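Local coordinates for protein trans-4-hydroxy-L-proline dehydratase (Clostridioides difficile 70-100-2010, PDB 6VXC) that catalyses the radical dehydration of trans-4-hydroxy-L-proline to (S)-1-pyrroline-5-carboxylate, using a glycyl radical cofactor in the anaerobic breakdown of hydroxyproline, at residues A[477-482]-A[514-519]; A[504-509]-A[580-585]; A[586-589]-A[594-597]. One frame throughout, in Å; residues are numbered along the deposited sequence.

Contact 1 of 3, residues A[477-482]-A[514-519]; sequences LELTLN and KKQLHY
Both Thr-480 OG1 (chi1 -55°) and Gln-516 CG (chi1 -65°) lie anti to their own carbonyl carbons, and these torsions lay the two groups against each other, OG1 standing 3.3 Å from Gln-516 CG. The hydroxyl also meets Gln-516 CB at 3.6 Å, so the threonine touches the aliphatic root of the glutamine while the two side chains run past each other in opposite directions. No hydrogen bond crosses here: Thr-480 OG1 is bonded back to Ile-476 O, one turn earlier in its own helix. This is a small buried helix-helix packing point, joining the C-terminal turn of the short helix 473-481 to the long helix 506-538 in the PFL-like part of the glycyl radical enzyme, away from the radical site. A bend at chi2 (-80°) carries the Gln-516 amide alongside Leu-479, with OE1 4.2 Å from Leu-479 CB. The amide nitrogen NE2 bonds to Ile-495 O and Thr-497 OG1, and OE1 also has a partner beyond the two segments, so this buried polar end is satisfied outside the two helices. Leu-479 also packs on Met-168 and, one turn further along helix 506-538, on Met-520.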
# COMPACT_ATOMS: atom_id res chain seq x y z
N LEU A 477 13.92 13.63 16.72
CA LEU A 477 15.01 13.69 17.69
C LEU A 477 16.06 14.70 17.25
O LEU A 477 16.57 15.47 18.07
CB LEU A 477 15.64 12.31 17.91
CG LEU A 477 16.84 12.26 18.89
CD1 LEU A 477 16.44 12.68 20.30
CD2 LEU A 477 17.47 10.88 18.93
N GLU A 478 16.36 14.75 15.95
CA GLU A 478 17.33 15.72 15.47
C GLU A 478 16.90 17.14 15.82
O GLU A 478 17.69 17.91 16.36
CB GLU A 478 17.53 15.57 13.96
CG GLU A 478 18.60 16.49 13.36
CD GLU A 478 18.87 16.20 11.88
OE1 GLU A 478 17.98 16.44 11.04
OE2 GLU A 478 19.97 15.70 11.56
N LEU A 479 15.63 17.47 15.58
CA LEU A 479 15.12 18.78 15.97
C LEU A 479 15.27 19.00 17.47
O LEU A 479 15.69 20.08 17.89
CB LEU A 479 13.64 18.93 15.57
CG LEU A 479 13.20 18.94 14.10
CD1 LEU A 479 11.70 19.25 14.01
CD2 LEU A 479 14.01 19.91 13.25
N THR A 480 14.95 17.98 18.28
CA THR A 480 15.12 18.07 19.73
C THR A 480 16.55 18.43 20.10
O THR A 480 16.79 19.26 20.98
CB THR A 480 14.74 16.74 20.39
OG1 THR A 480 13.41 16.36 20.01
CG2 THR A 480 14.81 16.83 21.93
N LEU A 481 17.53 17.75 19.48
CA LEU A 481 18.94 18.00 19.79
C LEU A 481 19.43 19.34 19.27
O LEU A 481 20.54 19.74 19.61
CB LEU A 481 19.80 16.86 19.24
CG LEU A 481 19.52 15.48 19.86
CD1 LEU A 481 20.35 14.40 19.19
CD2 LEU A 481 19.79 15.49 21.34
N ASN A 482 18.64 20.04 18.45
CA ASN A 482 18.99 21.34 17.89
C ASN A 482 17.99 22.43 18.30
O ASN A 482 17.94 23.48 17.65
CB ASN A 482 19.09 21.24 16.37
CG ASN A 482 20.37 20.53 15.91
OD1 ASN A 482 21.40 21.15 15.72
ND2 ASN A 482 20.29 19.21 15.74
N LYS A 514 9.41 14.33 23.39
CA LYS A 514 7.96 14.16 23.36
C LYS A 514 7.25 15.47 23.03
O LYS A 514 6.23 15.47 22.33
CB LYS A 514 7.48 13.58 24.68
CG LYS A 514 7.85 12.10 24.86
CD LYS A 514 7.03 11.43 25.96
CE LYS A 514 7.44 11.89 27.35
NZ LYS A 514 6.75 11.17 28.47
N LYS A 515 7.80 16.60 23.48
CA LYS A 515 7.21 17.89 23.11
C LYS A 515 7.41 18.19 21.63
O LYS A 515 6.49 18.68 20.98
CB LYS A 515 7.80 19.03 23.95
CG LYS A 515 7.40 19.03 25.41
CD LYS A 515 7.96 20.29 26.05
CE LYS A 515 7.98 20.22 27.56
NZ LYS A 515 8.62 21.46 28.08
N GLN A 516 8.59 17.89 21.08
CA GLN A 516 8.76 18.07 19.64
C GLN A 516 7.79 17.17 18.88
O GLN A 516 7.18 17.60 17.90
CB GLN A 516 10.20 17.79 19.23
CG GLN A 516 11.20 18.77 19.81
CD GLN A 516 11.24 20.07 19.05
OE1 GLN A 516 10.55 20.26 18.04
NE2 GLN A 516 12.08 20.99 19.51
N LEU A 517 7.63 15.92 19.33
CA LEU A 517 6.69 15.00 18.71
C LEU A 517 5.27 15.54 18.72
O LEU A 517 4.57 15.49 17.71
CB LEU A 517 6.76 13.65 19.42
CG LEU A 517 5.89 12.49 18.95
CD1 LEU A 517 6.15 12.24 17.49
CD2 LEU A 517 6.21 11.26 19.79
N HIS A 518 4.81 16.00 19.89
CA HIS A 518 3.47 16.55 20.02
C HIS A 518 3.25 17.68 19.02
O HIS A 518 2.23 17.73 18.34
CB HIS A 518 3.25 17.05 21.46
CG HIS A 518 1.94 17.75 21.67
ND1 HIS A 518 0.72 17.10 21.64
CD2 HIS A 518 1.66 19.05 21.94
CE1 HIS A 518 -0.25 17.97 21.88
NE2 HIS A 518 0.30 19.16 22.07
N TYR A 519 4.23 18.59 18.91
CA TYR A 519 4.10 19.70 17.98
C TYR A 519 4.00 19.21 16.54
O TYR A 519 3.15 19.66 15.77
CB TYR A 519 5.28 20.64 18.15
CG TYR A 519 5.31 21.81 17.20
CD1 TYR A 519 4.37 22.84 17.30
CD2 TYR A 519 6.28 21.91 16.22
CE1 TYR A 519 4.41 23.92 16.45
CE2 TYR A 519 6.33 22.98 15.35
CZ TYR A 519 5.38 23.99 15.47
OH TYR A 519 5.42 25.07 14.62

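Contact 2 of 3, residues A[504-509]-A[580-585]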
# COMPACT_ATOMS: atom_id res chain seq x y z
N GLN A 504 19.77 17.92 32.34
CA GLN A 504 20.52 17.29 33.41
C GLN A 504 20.28 15.79 33.49
O GLN A 504 21.03 15.10 34.19
CB GLN A 504 20.17 17.93 34.75
CG GLN A 504 20.73 19.34 34.89
CD GLN A 504 22.23 19.39 34.61
OE1 GLN A 504 23.02 18.65 35.23
NE2 GLN A 504 22.63 20.23 33.66
N SER A 505 19.27 15.29 32.78
CA SER A 505 18.91 13.89 32.90
C SER A 505 18.39 13.38 31.57
O SER A 505 17.92 14.15 30.72
CB SER A 505 17.85 13.69 33.99
OG SER A 505 16.61 14.24 33.56
N TYR A 506 18.44 12.06 31.41
CA TYR A 506 17.82 11.44 30.25
C TYR A 506 16.32 11.75 30.21
O TYR A 506 15.77 12.02 29.13
CB TYR A 506 18.05 9.94 30.26
CG TYR A 506 17.37 9.27 29.10
CD1 TYR A 506 17.93 9.29 27.82
CD2 TYR A 506 16.13 8.67 29.26
CE1 TYR A 506 17.29 8.69 26.75
CE2 TYR A 506 15.48 8.09 28.20
CZ TYR A 506 16.06 8.09 26.95
OH TYR A 506 15.41 7.49 25.91
N GLU A 507 15.65 11.70 31.36
CA GLU A 507 14.22 12.00 31.41
C GLU A 507 13.93 13.40 30.88
O GLU A 507 12.92 13.62 30.20
CB GLU A 507 13.68 11.86 32.83
CG GLU A 507 13.59 10.42 33.35
CD GLU A 507 14.95 9.81 33.73
OE1 GLU A 507 15.94 10.56 33.84
OE2 GLU A 507 15.02 8.57 33.92
N GLU A 508 14.81 14.35 31.17
CA GLU A 508 14.62 15.69 30.65
C GLU A 508 14.74 15.71 29.13
O GLU A 508 13.94 16.37 28.45
CB GLU A 508 15.63 16.64 31.28
CG GLU A 508 15.15 18.02 31.38
CD GLU A 508 16.19 18.94 31.97
OE1 GLU A 508 16.13 20.15 31.63
OE2 GLU A 508 17.03 18.47 32.77
N LEU A 509 15.72 15.00 28.57
CA LEU A 509 15.84 14.91 27.12
C LEU A 509 14.61 14.24 26.50
O LEU A 509 14.09 14.71 25.49
CB LEU A 509 17.10 14.15 26.73
CG LEU A 509 17.18 13.75 25.25
CD1 LEU A 509 17.32 14.96 24.31
CD2 LEU A 509 18.28 12.75 25.03
N ASP A 580 18.09 3.28 18.88
CA ASP A 580 19.53 3.20 19.09
C ASP A 580 20.14 4.57 19.39
O ASP A 580 21.10 4.66 20.15
CB ASP A 580 20.22 2.55 17.89
CG ASP A 580 19.97 1.03 17.81
OD1 ASP A 580 19.37 0.45 18.73
OD2 ASP A 580 20.39 0.41 16.81
N SER A 581 19.58 5.64 18.82
CA SER A 581 20.11 6.98 19.09
C SER A 581 19.87 7.39 20.54
O SER A 581 20.79 7.83 21.23
CB SER A 581 19.50 8.01 18.14
OG SER A 581 19.97 7.82 16.82
N LEU A 582 18.63 7.25 21.01
CA LEU A 582 18.34 7.60 22.40
C LEU A 582 19.04 6.65 23.36
O LEU A 582 19.48 7.06 24.44
CB LEU A 582 16.83 7.61 22.64
CG LEU A 582 16.04 8.85 22.21
CD1 LEU A 582 14.53 8.61 22.31
CD2 LEU A 582 16.45 10.07 23.04
N THR A 583 19.14 5.37 22.99
CA THR A 583 19.91 4.43 23.79
C THR A 583 21.37 4.86 23.88
O THR A 583 21.97 4.83 24.95
CB THR A 583 19.80 3.01 23.23
OG1 THR A 583 18.45 2.55 23.27
CG2 THR A 583 20.66 2.04 24.05
N ALA A 584 21.95 5.30 22.76
CA ALA A 584 23.34 5.75 22.78
C ALA A 584 23.52 6.94 23.72
O ALA A 584 24.54 7.04 24.43
CB ALA A 584 23.80 6.11 21.37
N ILE A 585 22.57 7.86 23.73
CA ILE A 585 22.67 9.03 24.59
C ILE A 585 22.54 8.63 26.06
O ILE A 585 23.36 9.03 26.89
CB ILE A 585 21.63 10.08 24.18
CG1 ILE A 585 21.96 10.66 22.79
CG2 ILE A 585 21.54 11.16 25.26
CD1 ILE A 585 20.89 11.62 22.24
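Tyr-506 reaches Leu-582 with the far end of its ring, and its path can be followed outward from the backbone. CB starts off to one side of segment 580-585, but CG lies anti to the backbone N (chi1 177°), which swings the ring across the gap between the helices. Along the ring, CD1 packs on Lys-586 CB, just past the segment, and the lysine also makes a cation-pi interaction with the tyrosine. CE1 then comes 3.6 Å from the carbonyl oxygen Leu-582 O, which approaches the ring obliquely, and 4.0 Å from Leu-582 CD2. At the tip, OH rests 3.6 Å from Leu-582 CB and 3.9 Å from Leu-582 CD1, so the phenol oxygen lies against the hydrocarbon of the leucine, the two side chains crossing at about a right angle.

One turn further along helix 506-538, Leu-509 points toward the other helix. A single methyl, CD2, does the touching: it sits 3.6 Å from Ile-585 CG2 and 3.8 Å from Leu-582 CD2, and so bridges two residues one turn apart. Its other methyl, CD1, belongs to the packing with Thr-480 and Leu-481 of helix 473-481. Ser-505 is the N-cap of helix 506-538; its OG accepts from Glu-508 N at 3.0 Å. Glu-508 OE2 in turn accepts from Gln-504 N (2.8 Å), met from above the carboxylate plane. Ile-635 and Ile-639 of helix 630-647 add to the apolar surroundings of Tyr-506 and Leu-582. The whole is a buried apolar helix-helix interface, in which the serine-capped first turn of helix 506-538 packs on the middle of helix 575-591 in the PFL-like region of this glycyl radical enzyme.

Contact 3 of 3, residues A[586-589]-A[594-597]; sequences KYNV and KFDM
This is a local contact across the short connection between two consecutive helices: the last turns of helix 575-591, widened to a pi-type turn at 586-589, pack against the extended link that leads into helix 597-605. One direct hydrogen bond crosses it, from Lys-594 N to Asn-588 O (2.8 Å), with the donor in the carbonyl plane but the bond bent, 140° at the hydrogen. Beside it the backbones meet again where Val-589 CA lies 3.4 Å from Phe-595 O in a nearly straight CA-H...O contact.

Phe-595 carries the side-chain packing. Its CG is wedged between the backbone N and the carbonyl carbon (chi1 52°), and the ring thereby turns back to the helix. CZ comes 3.4 Å from Asn-588 CB, while CE1 meets Val-589 CG2 at 3.8 Å; the asparagine amide runs almost parallel to the ring, their planes 13° apart. Ile-614, Leu-617 and Val-618 of helix 612-620 also pack on this ring. The amide itself is held at both ends: ND2 bonds to Ala-584 O and Thr-622 OG1, and OD1 accepts from a water, 2.6 Å away.

That water is shared with Lys-594 NZ, whose extended chain runs past Asn-588 OD1 toward the Tyr-587 ring, and a second water, 2.8 Å from NZ, bridges it to Tyr-587 OH. A third water donates to both Val-589 O and Phe-595 O. At Asp-596 the side chain caps a backbone N just beyond, and OD1 bonds to Thr-599 OG1. The arrangement is a tight connection between consecutive helices, with a pi-type turn on the first and an aspartate N-cap starting the second.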
# COMPACT_ATOMS: atom_id res chain seq x y z
N LYS A 586 21.53 7.83 26.39
CA LYS A 586 21.35 7.42 27.77
C LYS A 586 22.58 6.69 28.30
O LYS A 586 23.07 6.98 29.39
CB LYS A 586 20.11 6.54 27.89
CG LYS A 586 19.83 6.07 29.30
CD LYS A 586 18.62 5.16 29.26
CE LYS A 586 18.09 4.88 30.63
NZ LYS A 586 16.85 4.07 30.51
N TYR A 587 23.09 5.74 27.51
CA TYR A 587 24.20 4.90 27.95
C TYR A 587 25.48 5.71 28.10
O TYR A 587 26.16 5.64 29.13
CB TYR A 587 24.39 3.74 26.96
CG TYR A 587 25.41 2.69 27.37
CD1 TYR A 587 25.06 1.66 28.23
CD2 TYR A 587 26.70 2.70 26.86
CE1 TYR A 587 25.97 0.68 28.60
CE2 TYR A 587 27.64 1.72 27.23
CZ TYR A 587 27.25 0.71 28.10
OH TYR A 587 28.14 -0.27 28.48
N ASN A 588 25.82 6.50 27.08
CA ASN A 588 27.12 7.16 27.03
C ASN A 588 27.13 8.51 27.74
O ASN A 588 28.11 8.83 28.42
CB ASN A 588 27.57 7.34 25.58
CG ASN A 588 27.92 6.02 24.93
OD1 ASN A 588 28.97 5.44 25.21
ND2 ASN A 588 27.04 5.54 24.04
N VAL A 589 26.07 9.31 27.63
CA VAL A 589 26.06 10.64 28.23
C VAL A 589 25.62 10.59 29.70
O VAL A 589 26.28 11.17 30.56
CB VAL A 589 25.16 11.60 27.43
CG1 VAL A 589 25.10 12.96 28.13
CG2 VAL A 589 25.65 11.75 26.00
N LYS A 594 30.67 8.70 29.45
CA LYS A 594 31.92 8.63 28.71
C LYS A 594 32.19 9.92 27.95
O LYS A 594 33.34 10.21 27.63
CB LYS A 594 31.90 7.44 27.76
CG LYS A 594 31.70 6.09 28.44
CD LYS A 594 31.89 4.95 27.45
CE LYS A 594 31.47 3.63 28.07
NZ LYS A 594 31.68 2.47 27.15
N PHE A 595 31.14 10.68 27.62
CA PHE A 595 31.29 11.99 27.02
C PHE A 595 30.02 12.78 27.32
O PHE A 595 29.01 12.22 27.76
CB PHE A 595 31.58 11.90 25.52
CG PHE A 595 30.59 11.04 24.74
CD1 PHE A 595 29.38 11.57 24.32
CD2 PHE A 595 30.89 9.73 24.42
CE1 PHE A 595 28.48 10.80 23.59
CE2 PHE A 595 29.99 8.95 23.70
CZ PHE A 595 28.78 9.49 23.28
N ASP A 596 30.09 14.09 27.11
CA ASP A 596 28.96 14.95 27.44
C ASP A 596 28.16 15.30 26.19
O ASP A 596 28.53 14.96 25.07
CB ASP A 596 29.42 16.21 28.19
CG ASP A 596 30.39 17.09 27.40
OD1 ASP A 596 30.55 16.94 26.18
OD2 ASP A 596 31.01 17.98 28.04
N MET A 597 27.03 15.97 26.41
CA MET A 597 26.14 16.33 25.31
C MET A 597 26.84 17.26 24.32
O MET A 597 26.71 17.10 23.10
CB MET A 597 24.87 16.98 25.84
CG MET A 597 23.85 17.32 24.76
SD MET A 597 23.08 15.88 23.97
CE MET A 597 22.19 15.20 25.36
O HOH W 1 30.52 -0.10 26.83
O HOH W 2 30.08 3.07 24.96
O HOH W 3 28.47 12.96 30.63

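Contacts 1 and 2 lie 13 Å apart between centres and share helix 506-538; contacts 2 and 3, only 8 Å apart, share helix 575-591. Helix 473-481 packs on both helices: Leu-477 CD1 meets Leu-582 CD2 at 3.8 Å, and Thr-480 CG2 and Leu-481 CD2 each lie 3.9 Å from Leu-509 CD1, so these apolar groups join contacts 1 and 2. Met-597 extends the packing into contact 3, its CE 4.1 Å from Ile-585 CG2 and its SD 4.2 Å from Leu-481 CD2. All three lie away from Cys-454 and Glu-456, the probable thiyl radical and proton acceptor, and from Gly-785, the glycyl radical position, unmodified in this structure.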